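Local coordinates for protein light Chain (Clostridium botulinum, PDB 6BVD) that is the zinc metalloprotease light chain of botulinum neurotoxin type HA, which, as in its relatives, probably cleaves a neuronal SNARE protein, at residues I117-T125 with M180-S191; G239-I247 with V278-K289. All coordinates share one frame; numbering follows the deposited sequence.

Contact 1. Residues I117-T125 with M180-S191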
loop_
_atom_site.group_PDB
_atom_site.type_symbol
_atom_site.label_atom_id
_atom_site.label_comp_id
_atom_site.label_asym_id
_atom_site.label_seq_id
_atom_site.Cartn_x
_atom_site.Cartn_y
_atom_site.Cartn_z
ATOM N N ILE A 117 -3.084 -27.233 -4.478
ATOM C CA ILE A 117 -3.712 -27.988 -3.390
ATOM C C ILE A 117 -3.150 -29.440 -3.252
ATOM O O ILE A 117 -2.776 -30.085 -4.228
ATOM C CB ILE A 117 -5.210 -28.035 -3.600
ATOM C CG1 ILE A 117 -5.521 -28.895 -4.812
ATOM C CG2 ILE A 117 -5.811 -26.589 -3.764
ATOM C CD1 ILE A 117 -6.990 -29.326 -4.858
ATOM N N PRO A 118 -3.078 -29.970 -2.031
ATOM C CA PRO A 118 -2.590 -31.356 -1.883
ATOM C C PRO A 118 -3.443 -32.416 -2.606
ATOM O O PRO A 118 -4.641 -32.203 -2.769
ATOM C CB PRO A 118 -2.652 -31.588 -0.378
ATOM C CG PRO A 118 -2.558 -30.250 0.200
ATOM C CD PRO A 118 -3.287 -29.325 -0.726
ATOM N N TYR A 119 -2.834 -33.505 -3.069
ATOM C CA TYR A 119 -3.590 -34.626 -3.628
ATOM C C TYR A 119 -4.446 -35.225 -2.517
ATOM O O TYR A 119 -3.983 -35.311 -1.384
ATOM C CB TYR A 119 -2.670 -35.699 -4.217
ATOM C CG TYR A 119 -3.418 -36.822 -4.934
ATOM C CD1 TYR A 119 -3.803 -36.678 -6.254
ATOM C CD2 TYR A 119 -3.833 -37.975 -4.251
ATOM C CE1 TYR A 119 -4.504 -37.676 -6.915
ATOM C CE2 TYR A 119 -4.559 -38.960 -4.905
ATOM C CZ TYR A 119 -4.889 -38.807 -6.239
ATOM O OH TYR A 119 -5.583 -39.794 -6.909
ATOM N N LEU A 120 -5.676 -35.623 -2.856
ATOM C CA LEU A 120 -6.601 -36.251 -1.875
ATOM C C LEU A 120 -6.261 -37.746 -1.705
ATOM O O LEU A 120 -6.985 -38.654 -2.147
ATOM C CB LEU A 120 -8.077 -36.038 -2.297
ATOM C CG LEU A 120 -8.533 -34.564 -2.348
ATOM C CD1 LEU A 120 -10.030 -34.412 -2.809
ATOM C CD2 LEU A 120 -8.300 -33.787 -1.044
ATOM N N GLY A 121 -5.099 -38.013 -1.112
ATOM C CA GLY A 121 -4.710 -39.390 -0.881
ATOM C C GLY A 121 -3.223 -39.433 -0.626
ATOM O O GLY A 121 -2.530 -38.422 -0.850
ATOM N N ASN A 122 -2.749 -40.571 -0.135
ATOM C CA ASN A 122 -1.319 -40.733 0.100
ATOM C C ASN A 122 -0.924 -42.209 0.044
ATOM O O ASN A 122 -1.731 -43.058 -0.369
ATOM C CB ASN A 122 -0.926 -40.091 1.432
ATOM C CG ASN A 122 -1.689 -40.683 2.630
ATOM O OD1 ASN A 122 -1.499 -41.830 2.986
ATOM N ND2 ASN A 122 -2.510 -39.865 3.280
ATOM N N SER A 123 0.312 -42.543 0.447
ATOM C CA SER A 123 0.760 -43.915 0.296
ATOM C C SER A 123 -0.127 -44.943 0.989
ATOM O O SER A 123 -0.271 -46.041 0.485
ATOM C CB SER A 123 2.199 -44.069 0.803
ATOM O OG SER A 123 3.039 -43.370 -0.094
ATOM N N TYR A 124 -0.744 -44.555 2.096
ATOM C CA TYR A 124 -1.536 -45.463 2.925
ATOM C C TYR A 124 -3.044 -45.224 2.845
ATOM O O TYR A 124 -3.753 -45.522 3.815
ATOM C CB TYR A 124 -1.090 -45.323 4.369
ATOM C CG TYR A 124 0.340 -45.774 4.556
ATOM C CD1 TYR A 124 0.847 -46.864 3.852
ATOM C CD2 TYR A 124 1.194 -45.086 5.386
ATOM C CE1 TYR A 124 2.198 -47.286 4.019
ATOM C CE2 TYR A 124 2.539 -45.495 5.546
ATOM C CZ TYR A 124 3.019 -46.584 4.860
ATOM O OH TYR A 124 4.355 -46.968 5.029
ATOM N N THR A 125 -3.527 -44.711 1.708
ATOM C CA THR A 125 -4.984 -44.623 1.464
ATOM C C THR A 125 -5.303 -45.387 0.175
ATOM O O THR A 125 -4.399 -45.679 -0.614
ATOM C CB THR A 125 -5.498 -43.150 1.381
ATOM O OG1 THR A 125 -4.893 -42.461 0.279
ATOM C CG2 THR A 125 -5.220 -42.378 2.664
ATOM N N MET A 180 2.032 -46.210 12.333
ATOM C CA MET A 180 2.580 -45.956 11.021
ATOM C C MET A 180 2.610 -44.461 10.682
ATOM O O MET A 180 1.737 -43.703 11.114
ATOM C CB MET A 180 1.731 -46.716 10.021
ATOM C CG MET A 180 2.359 -47.048 8.699
ATOM S SD MET A 180 1.144 -48.076 7.863
ATOM C CE MET A 180 0.695 -49.008 9.289
ATOM N N GLU A 181 3.568 -44.030 9.866
ATOM C CA GLU A 181 3.657 -42.605 9.529
ATOM C C GLU A 181 3.857 -42.371 8.039
ATOM O O GLU A 181 4.819 -42.847 7.435
ATOM C CB GLU A 181 4.772 -41.926 10.328
ATOM C CG GLU A 181 4.433 -41.769 11.787
ATOM C CD GLU A 181 5.417 -40.901 12.552
ATOM O OE1 GLU A 181 6.222 -40.194 11.916
ATOM O OE2 GLU A 181 5.389 -40.939 13.802
ATOM N N ALA A 182 2.880 -41.704 7.442
ATOM C CA ALA A 182 2.979 -41.272 6.065
ATOM C C ALA A 182 3.348 -39.795 6.046
ATOM O O ALA A 182 2.833 -38.994 6.853
ATOM C CB ALA A 182 1.677 -41.508 5.329
ATOM N N THR A 183 4.233 -39.428 5.124
ATOM C CA THR A 183 4.595 -38.021 4.938
ATOM C C THR A 183 4.329 -37.603 3.494
ATOM O O THR A 183 5.248 -37.497 2.689
ATOM C CB THR A 183 6.091 -37.781 5.289
ATOM O OG1 THR A 183 6.891 -38.655 4.496
ATOM C CG2 THR A 183 6.331 -38.098 6.736
ATOM N N PRO A 184 3.046 -37.377 3.152
ATOM C CA PRO A 184 2.722 -37.158 1.745
ATOM C C PRO A 184 3.384 -35.922 1.138
ATOM O O PRO A 184 3.519 -35.918 -0.070
ATOM C CB PRO A 184 1.179 -36.999 1.730
ATOM C CG PRO A 184 0.779 -36.909 3.219
ATOM C CD PRO A 184 1.855 -37.588 3.994
ATOM N N TYR A 185 3.773 -34.935 1.945
ATOM C CA TYR A 185 4.457 -33.766 1.441
ATOM C C TYR A 185 5.897 -34.040 0.927
ATOM O O TYR A 185 6.533 -33.103 0.366
ATOM C CB TYR A 185 4.489 -32.677 2.524
ATOM C CG TYR A 185 5.177 -33.128 3.783
ATOM C CD1 TYR A 185 6.533 -32.850 3.989
ATOM C CD2 TYR A 185 4.493 -33.856 4.764
ATOM C CE1 TYR A 185 7.174 -33.237 5.125
ATOM C CE2 TYR A 185 5.131 -34.235 5.896
ATOM C CZ TYR A 185 6.466 -33.938 6.084
ATOM O OH TYR A 185 7.113 -34.354 7.221
ATOM N N LYS A 186 6.394 -35.262 1.143
ATOM C CA LYS A 186 7.721 -35.725 0.645
ATOM C C LYS A 186 7.575 -36.735 -0.485
ATOM O O LYS A 186 8.562 -37.110 -1.139
ATOM C CB LYS A 186 8.544 -36.360 1.767
ATOM C CG LYS A 186 8.787 -35.442 2.953
ATOM C CD LYS A 186 9.530 -36.134 4.118
ATOM C CE LYS A 186 11.032 -36.182 3.912
ATOM N NZ LYS A 186 11.708 -36.727 5.130
ATOM N N ASP A 187 6.335 -37.138 -0.763
ATOM C CA ASP A 187 6.101 -38.228 -1.698
ATOM C C ASP A 187 5.284 -37.844 -2.953
ATOM O O ASP A 187 4.648 -38.717 -3.524
ATOM C CB ASP A 187 5.352 -39.380 -0.986
ATOM C CG ASP A 187 6.154 -40.009 0.138
ATOM O OD1 ASP A 187 7.411 -39.987 0.113
ATOM O OD2 ASP A 187 5.504 -40.537 1.067
ATOM N N GLY A 188 5.307 -36.571 -3.380
ATOM C CA GLY A 188 4.566 -36.130 -4.554
ATOM C C GLY A 188 3.115 -35.674 -4.323
ATOM O O GLY A 188 2.597 -34.907 -5.100
ATOM N N PHE A 189 2.453 -36.192 -3.286
ATOM C CA PHE A 189 1.067 -35.822 -2.953
ATOM C C PHE A 189 0.891 -34.416 -2.389
ATOM O O PHE A 189 -0.038 -33.667 -2.765
ATOM C CB PHE A 189 0.487 -36.850 -1.942
ATOM C CG PHE A 189 0.583 -38.266 -2.411
ATOM C CD1 PHE A 189 -0.314 -38.752 -3.347
ATOM C CD2 PHE A 189 1.577 -39.136 -1.908
ATOM C CE1 PHE A 189 -0.250 -40.066 -3.761
ATOM C CE2 PHE A 189 1.643 -40.447 -2.324
ATOM C CZ PHE A 189 0.740 -40.916 -3.248
ATOM N N GLY A 190 1.792 -34.043 -1.484
ATOM C CA GLY A 190 1.709 -32.772 -0.803
ATOM C C GLY A 190 0.863 -32.916 0.448
ATOM O O GLY A 190 0.231 -33.954 0.673
ATOM N N SER A 191 0.854 -31.901 1.294
ATOM C CA SER A 191 -0.037 -31.928 2.470
ATOM C C SER A 191 -0.239 -30.513 2.900
ATOM O O SER A 191 0.458 -29.609 2.385
ATOM C CB SER A 191 0.559 -32.757 3.629
ATOM O OG SER A 191 1.620 -32.061 4.262
HETATM O O HOH W 1 -2.150 -35.354 0.767
HETATM O O HOH W 2 2.657 -40.742 1.525
#

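Contact 2. Residues G239-I247 with V278-K289. With ACT (acetate ion), chain F.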
loop_
_atom_site.group_PDB
_atom_site.type_symbol
_atom_site.label_atom_id
_atom_site.label_comp_id
_atom_site.label_asym_id
_atom_site.label_seq_id
_atom_site.Cartn_x
_atom_site.Cartn_y
_atom_site.Cartn_z
ATOM N N GLY A 239 4.841 -31.859 -3.007
ATOM C CA GLY A 239 5.312 -33.160 -2.546
ATOM C C GLY A 239 6.801 -33.417 -2.881
ATOM O O GLY A 239 7.219 -34.583 -2.982
ATOM N N THR A 240 7.580 -32.342 -3.073
ATOM C CA THR A 240 9.030 -32.457 -3.381
ATOM C C THR A 240 9.889 -32.098 -2.176
ATOM O O THR A 240 11.122 -31.995 -2.282
ATOM C CB THR A 240 9.466 -31.485 -4.533
ATOM O OG1 THR A 240 9.432 -30.158 -4.039
ATOM C CG2 THR A 240 8.517 -31.582 -5.755
ATOM N N TYR A 241 9.253 -31.925 -1.020
ATOM C CA TYR A 241 9.937 -31.489 0.195
ATOM C C TYR A 241 10.980 -32.503 0.670
ATOM O O TYR A 241 10.718 -33.707 0.722
ATOM C CB TYR A 241 8.898 -31.219 1.281
ATOM C CG TYR A 241 9.328 -30.540 2.566
ATOM C CD1 TYR A 241 9.107 -29.183 2.753
ATOM C CD2 TYR A 241 9.893 -31.270 3.619
ATOM C CE1 TYR A 241 9.454 -28.553 3.931
ATOM C CE2 TYR A 241 10.240 -30.652 4.802
ATOM C CZ TYR A 241 10.020 -29.300 4.949
ATOM O OH TYR A 241 10.373 -28.662 6.117
ATOM N N ILE A 242 12.186 -32.020 0.992
ATOM C CA ILE A 242 13.193 -32.934 1.567
ATOM C C ILE A 242 13.812 -32.443 2.878
ATOM O O ILE A 242 13.875 -31.244 3.151
ATOM C CB ILE A 242 14.345 -33.253 0.558
ATOM C CG1 ILE A 242 15.017 -31.972 0.015
ATOM C CG2 ILE A 242 13.805 -34.027 -0.611
ATOM C CD1 ILE A 242 16.318 -32.272 -0.823
ATOM N N THR A 243 14.255 -33.406 3.702
ATOM C CA THR A 243 15.016 -33.131 4.900
ATOM C C THR A 243 16.458 -33.711 4.837
ATOM O O THR A 243 17.310 -33.288 5.613
ATOM C CB THR A 243 14.326 -33.741 6.138
ATOM O OG1 THR A 243 14.206 -35.147 5.923
ATOM C CG2 THR A 243 12.923 -33.120 6.368
ATOM N N GLU A 244 16.717 -34.691 3.966
ATOM C CA GLU A 244 18.039 -35.347 3.960
ATOM C C GLU A 244 18.864 -34.828 2.789
ATOM O O GLU A 244 18.771 -33.649 2.486
ATOM C CB GLU A 244 17.888 -36.857 3.919
ATOM C CG GLU A 244 16.930 -37.368 5.013
ATOM C CD GLU A 244 17.337 -36.873 6.408
ATOM O OE1 GLU A 244 18.522 -37.008 6.750
ATOM O OE2 GLU A 244 16.479 -36.351 7.164
ATOM N N TYR A 245 19.662 -35.666 2.126
ATOM C CA TYR A 245 20.537 -35.126 1.044
ATOM C C TYR A 245 21.399 -33.980 1.605
ATOM O O TYR A 245 21.540 -32.914 0.983
ATOM C CB TYR A 245 19.675 -34.629 -0.160
ATOM C CG TYR A 245 18.760 -35.707 -0.677
ATOM C CD1 TYR A 245 19.202 -36.622 -1.606
ATOM C CD2 TYR A 245 17.449 -35.837 -0.194
ATOM C CE1 TYR A 245 18.385 -37.631 -2.062
ATOM C CE2 TYR A 245 16.627 -36.840 -0.652
ATOM C CZ TYR A 245 17.098 -37.728 -1.583
ATOM O OH TYR A 245 16.294 -38.739 -2.042
ATOM N N LYS A 246 21.980 -34.196 2.782
ATOM C CA LYS A 246 22.708 -33.131 3.484
ATOM C C LYS A 246 24.151 -33.015 2.973
ATOM O O LYS A 246 24.787 -34.036 2.678
ATOM C CB LYS A 246 22.701 -33.387 4.980
ATOM C CG LYS A 246 21.307 -33.345 5.625
ATOM C CD LYS A 246 21.401 -33.567 7.135
ATOM C CE LYS A 246 20.005 -33.443 7.775
ATOM N NZ LYS A 246 20.038 -33.497 9.255
ATOM N N ILE A 247 24.649 -31.781 2.826
ATOM C CA ILE A 247 25.982 -31.584 2.258
ATOM C C ILE A 247 26.726 -30.469 2.963
ATOM O O ILE A 247 26.130 -29.650 3.680
ATOM C CB ILE A 247 25.924 -31.243 0.711
ATOM C CG1 ILE A 247 25.062 -29.998 0.465
ATOM C CG2 ILE A 247 25.354 -32.426 -0.077
ATOM C CD1 ILE A 247 24.921 -29.633 -1.032
ATOM N N VAL A 278 25.191 -27.867 -4.684
ATOM C CA VAL A 278 24.578 -29.193 -4.686
ATOM C C VAL A 278 25.167 -30.011 -5.808
ATOM O O VAL A 278 25.075 -29.605 -6.969
ATOM C CB VAL A 278 23.028 -29.122 -4.864
ATOM C CG1 VAL A 278 22.380 -30.529 -4.728
ATOM C CG2 VAL A 278 22.452 -28.181 -3.852
ATOM N N PRO A 279 25.788 -31.167 -5.467
ATOM C CA PRO A 279 26.391 -32.066 -6.456
ATOM C C PRO A 279 25.430 -32.511 -7.533
ATOM O O PRO A 279 24.243 -32.809 -7.253
ATOM C CB PRO A 279 26.830 -33.271 -5.614
ATOM C CG PRO A 279 27.047 -32.715 -4.240
ATOM C CD PRO A 279 26.032 -31.615 -4.085
ATOM N N GLN A 280 25.962 -32.642 -8.743
ATOM C CA GLN A 280 25.182 -33.089 -9.896
ATOM C C GLN A 280 24.414 -34.404 -9.676
ATOM O O GLN A 280 23.280 -34.554 -10.173
ATOM C CB GLN A 280 26.104 -33.280 -11.094
ATOM C CG GLN A 280 25.386 -33.144 -12.391
ATOM C CD GLN A 280 24.721 -31.777 -12.475
ATOM O OE1 GLN A 280 23.492 -31.671 -12.562
ATOM N NE2 GLN A 280 25.534 -30.721 -12.403
ATOM N N SER A 281 25.044 -35.364 -8.982
ATOM C CA SER A 281 24.415 -36.657 -8.732
ATOM C C SER A 281 23.202 -36.536 -7.816
ATOM O O SER A 281 22.223 -37.282 -7.973
ATOM C CB SER A 281 25.422 -37.661 -8.147
ATOM O OG SER A 281 26.186 -37.070 -7.121
ATOM N N ILE A 282 23.283 -35.648 -6.832
ATOM C CA ILE A 282 22.128 -35.364 -5.962
ATOM C C ILE A 282 21.048 -34.616 -6.749
ATOM O O ILE A 282 19.857 -34.905 -6.629
ATOM C CB ILE A 282 22.512 -34.547 -4.717
ATOM C CG1 ILE A 282 23.255 -35.434 -3.730
ATOM C CG2 ILE A 282 21.269 -33.939 -4.005
ATOM C CD1 ILE A 282 23.583 -34.724 -2.460
ATOM N N GLN A 283 21.447 -33.675 -7.590
ATOM C CA GLN A 283 20.442 -32.978 -8.405
ATOM C C GLN A 283 19.674 -33.939 -9.326
ATOM O O GLN A 283 18.441 -33.809 -9.490
ATOM C CB GLN A 283 21.096 -31.861 -9.233
ATOM C CG GLN A 283 21.729 -30.766 -8.396
ATOM C CD GLN A 283 22.000 -29.500 -9.190
ATOM O OE1 GLN A 283 21.157 -29.067 -9.970
ATOM N NE2 GLN A 283 23.185 -28.907 -9.005
ATOM N N SER A 284 20.366 -34.939 -9.868
ATOM C CA SER A 284 19.704 -35.955 -10.681
ATOM C C SER A 284 18.859 -36.929 -9.847
ATOM O O SER A 284 17.776 -37.356 -10.290
ATOM C CB SER A 284 20.722 -36.736 -11.500
ATOM O OG SER A 284 21.273 -35.898 -12.516
ATOM N N GLN A 285 19.334 -37.281 -8.656
ATOM C CA GLN A 285 18.530 -38.118 -7.753
ATOM C C GLN A 285 17.165 -37.472 -7.429
ATOM O O GLN A 285 16.112 -38.142 -7.505
ATOM C CB GLN A 285 19.274 -38.377 -6.453
ATOM C CG GLN A 285 20.114 -39.613 -6.434
ATOM C CD GLN A 285 20.788 -39.790 -5.086
ATOM O OE1 GLN A 285 21.196 -38.810 -4.453
ATOM N NE2 GLN A 285 20.886 -41.036 -4.627
ATOM N N LEU A 286 17.189 -36.198 -7.033
ATOM C CA LEU A 286 15.947 -35.478 -6.692
ATOM C C LEU A 286 14.985 -35.407 -7.879
ATOM O O LEU A 286 13.784 -35.618 -7.729
ATOM C CB LEU A 286 16.257 -34.077 -6.180
ATOM C CG LEU A 286 17.117 -34.070 -4.905
ATOM C CD1 LEU A 286 17.451 -32.661 -4.516
ATOM C CD2 LEU A 286 16.408 -34.782 -3.737
ATOM N N TYR A 287 15.518 -35.085 -9.049
ATOM C CA TYR A 287 14.736 -35.037 -10.267
ATOM C C TYR A 287 14.088 -36.386 -10.567
ATOM O O TYR A 287 12.897 -36.452 -10.922
ATOM C CB TYR A 287 15.614 -34.575 -11.427
ATOM C CG TYR A 287 14.893 -34.348 -12.750
ATOM C CD1 TYR A 287 14.451 -33.080 -13.122
ATOM C CD2 TYR A 287 14.721 -35.402 -13.657
ATOM C CE1 TYR A 287 13.808 -32.860 -14.348
ATOM C CE2 TYR A 287 14.091 -35.196 -14.883
ATOM C CZ TYR A 287 13.642 -33.927 -15.226
ATOM O OH TYR A 287 13.017 -33.733 -16.441
ATOM N N ASN A 288 14.858 -37.462 -10.444
ATOM C CA ASN A 288 14.312 -38.785 -10.730
ATOM C C ASN A 288 13.350 -39.279 -9.647
ATOM O O ASN A 288 12.422 -40.043 -9.944
ATOM C CB ASN A 288 15.431 -39.791 -10.964
ATOM C CG ASN A 288 16.140 -39.532 -12.275
ATOM O OD1 ASN A 288 15.493 -39.194 -13.276
ATOM N ND2 ASN A 288 17.472 -39.635 -12.272
ATOM N N LYS A 289 13.560 -38.865 -8.406
ATOM C CA LYS A 289 12.627 -39.234 -7.340
ATOM C C LYS A 289 11.256 -38.589 -7.603
ATOM O O LYS A 289 10.220 -39.268 -7.524
ATOM C CB LYS A 289 13.148 -38.805 -5.975
ATOM C CG LYS A 289 12.173 -39.075 -4.828
ATOM C CD LYS A 289 12.677 -38.476 -3.520
ATOM C CE LYS A 289 12.980 -36.947 -3.695
ATOM N NZ LYS A 289 11.785 -35.987 -3.646
HETATM C C ACT F . 12.376 -28.116 1.082
HETATM O O ACT F . 12.293 -29.136 0.361
HETATM O OXT ACT F . 12.169 -26.985 0.591
HETATM C CH3 ACT F . 12.723 -28.252 2.542
HETATM O O HOH W 3 9.027 -36.386 -4.657
HETATM O O HOH W 4 12.809 -33.504 -4.075
HETATM O O HOH W 5 10.974 -35.892 -1.065
#

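Contact 1. Residues I117-T125 with M180-S191
The Phe189 ring packs on the backbone of Gly121 and Asn122 and beside the Tyr119 ring in a largely buried loop-to-loop contact, joining the connection after helix 104-115 to the long loop before strand 193-196 in the clostridial neurotoxin zinc protease fold. One straight backbone hydrogen bond crosses it, from Tyr119 N to Phe189 O (2.8 Å). A water lies 2.8 Å from both Tyr119 O and Gly190 O, in place to bridge the loops, though it has more acceptors in reach than protons to give. The Phe189 ring takes Asn122 CA over the centre of one face, a CH-pi contact 3.7 Å from the centroid. Phe189 CD1 meets Tyr119 CD2 at 3.7 Å, the two rings inclined at 53°. At the start of the segment, Pro118 CG rests on the carbonyl carbon of Ser191. Asn122 opens an Asx turn, its OD1 accepting from Tyr124 N, and the type I turn from Asn122 to Thr125 carries Tyr124 to the exposed end. Ile297 and Arg300 of helix 280-301 also touch Phe189, while Tyr320 binds Pro118 O. On the Tyr124 ring lies a Met-aromatic contact: with the Met180 chain bent at chi3 (-41°), Met180 SD sits 3.7 Å from the Tyr124 centroid, 10° off the ring normal.

Contact 2. Residues G239-I247 with V278-K289
Leu286 presents its CD2 methyl to the centre of the Tyr245 ring, a CH-pi contact 3.6 Å from the centroid and 6° off the ring normal. Leu286 CD2 also meets Ile242 CD1 at 3.8 Å, so that one leucine branch serves both an aromatic face and an aliphatic tip. Gln285 OE1 lies at the edge of the Tyr245 ring, near its plane, with the amide turned almost perpendicular to the ring. Toward the start of the helix, Ile247 splits its two branches: Ile247 CG2 touches Ile282 CD1 at 3.8 Å, while CD1 reaches Val278 CA and Pro279 CD. With CG1 between the backbone N and the carbonyl carbon (chi1 57°) and the chain extended beyond it, CD1 is carried to Val278 and Pro279 while CG2 turns to Ile282.

No direct hydrogen bond joins the segments; the polar link is made by Lys289. Its chain, bent at chi3 and chi4, passes the Tyr245 hydroxyl and brings NZ to three waters. These waters donate in turn to Gly239 O, Thr240 O and Tyr241 O, with Lys289 NZ 2.7 Å from the water on Thr240 O. The ammonium group is thus tied to three successive carbonyls, beginning at Gly239, the residue of the Schellman motif that ends the preceding helix. Beyond, Ile242 N donates to an acetate ion (3.0 Å to its O), probably from the crystallisation liquor, which also binds His232 and His235.

Pro279 occupies the N-cap position of helix 280-301, and Gln283 NE2 returns to Val278 O. The helix packs against the chain that follows the zinc-binding helix 222-237, beside helices 264-270 (Ser264 touches Ile247 and Ile282) and 338-348 (Tyr345 meets Leu286); strand 246-247 pairs with 262-263.

Contacts 1 and 2 have centres about 18 Å apart and touch through 180-191 and 239-247: Gly188 N probably bonds to Gly239 O, and Lys186 NZ to Thr243 OG1. Contact 1 is mostly buried and joins two loops, whereas contact 2 is only partly buried and sets a loop and short strand on a helix. Both draw on helix 280-301: its first turns supply contact 2, while its later part packs on contact 1. Their chemistry differs accordingly. A direct backbone bond crosses contact 1, with water in support, but contact 2 relies on apolar side chains and water-mediated lysine bonds, with the Ile242 side chain about 10 Å from the zinc.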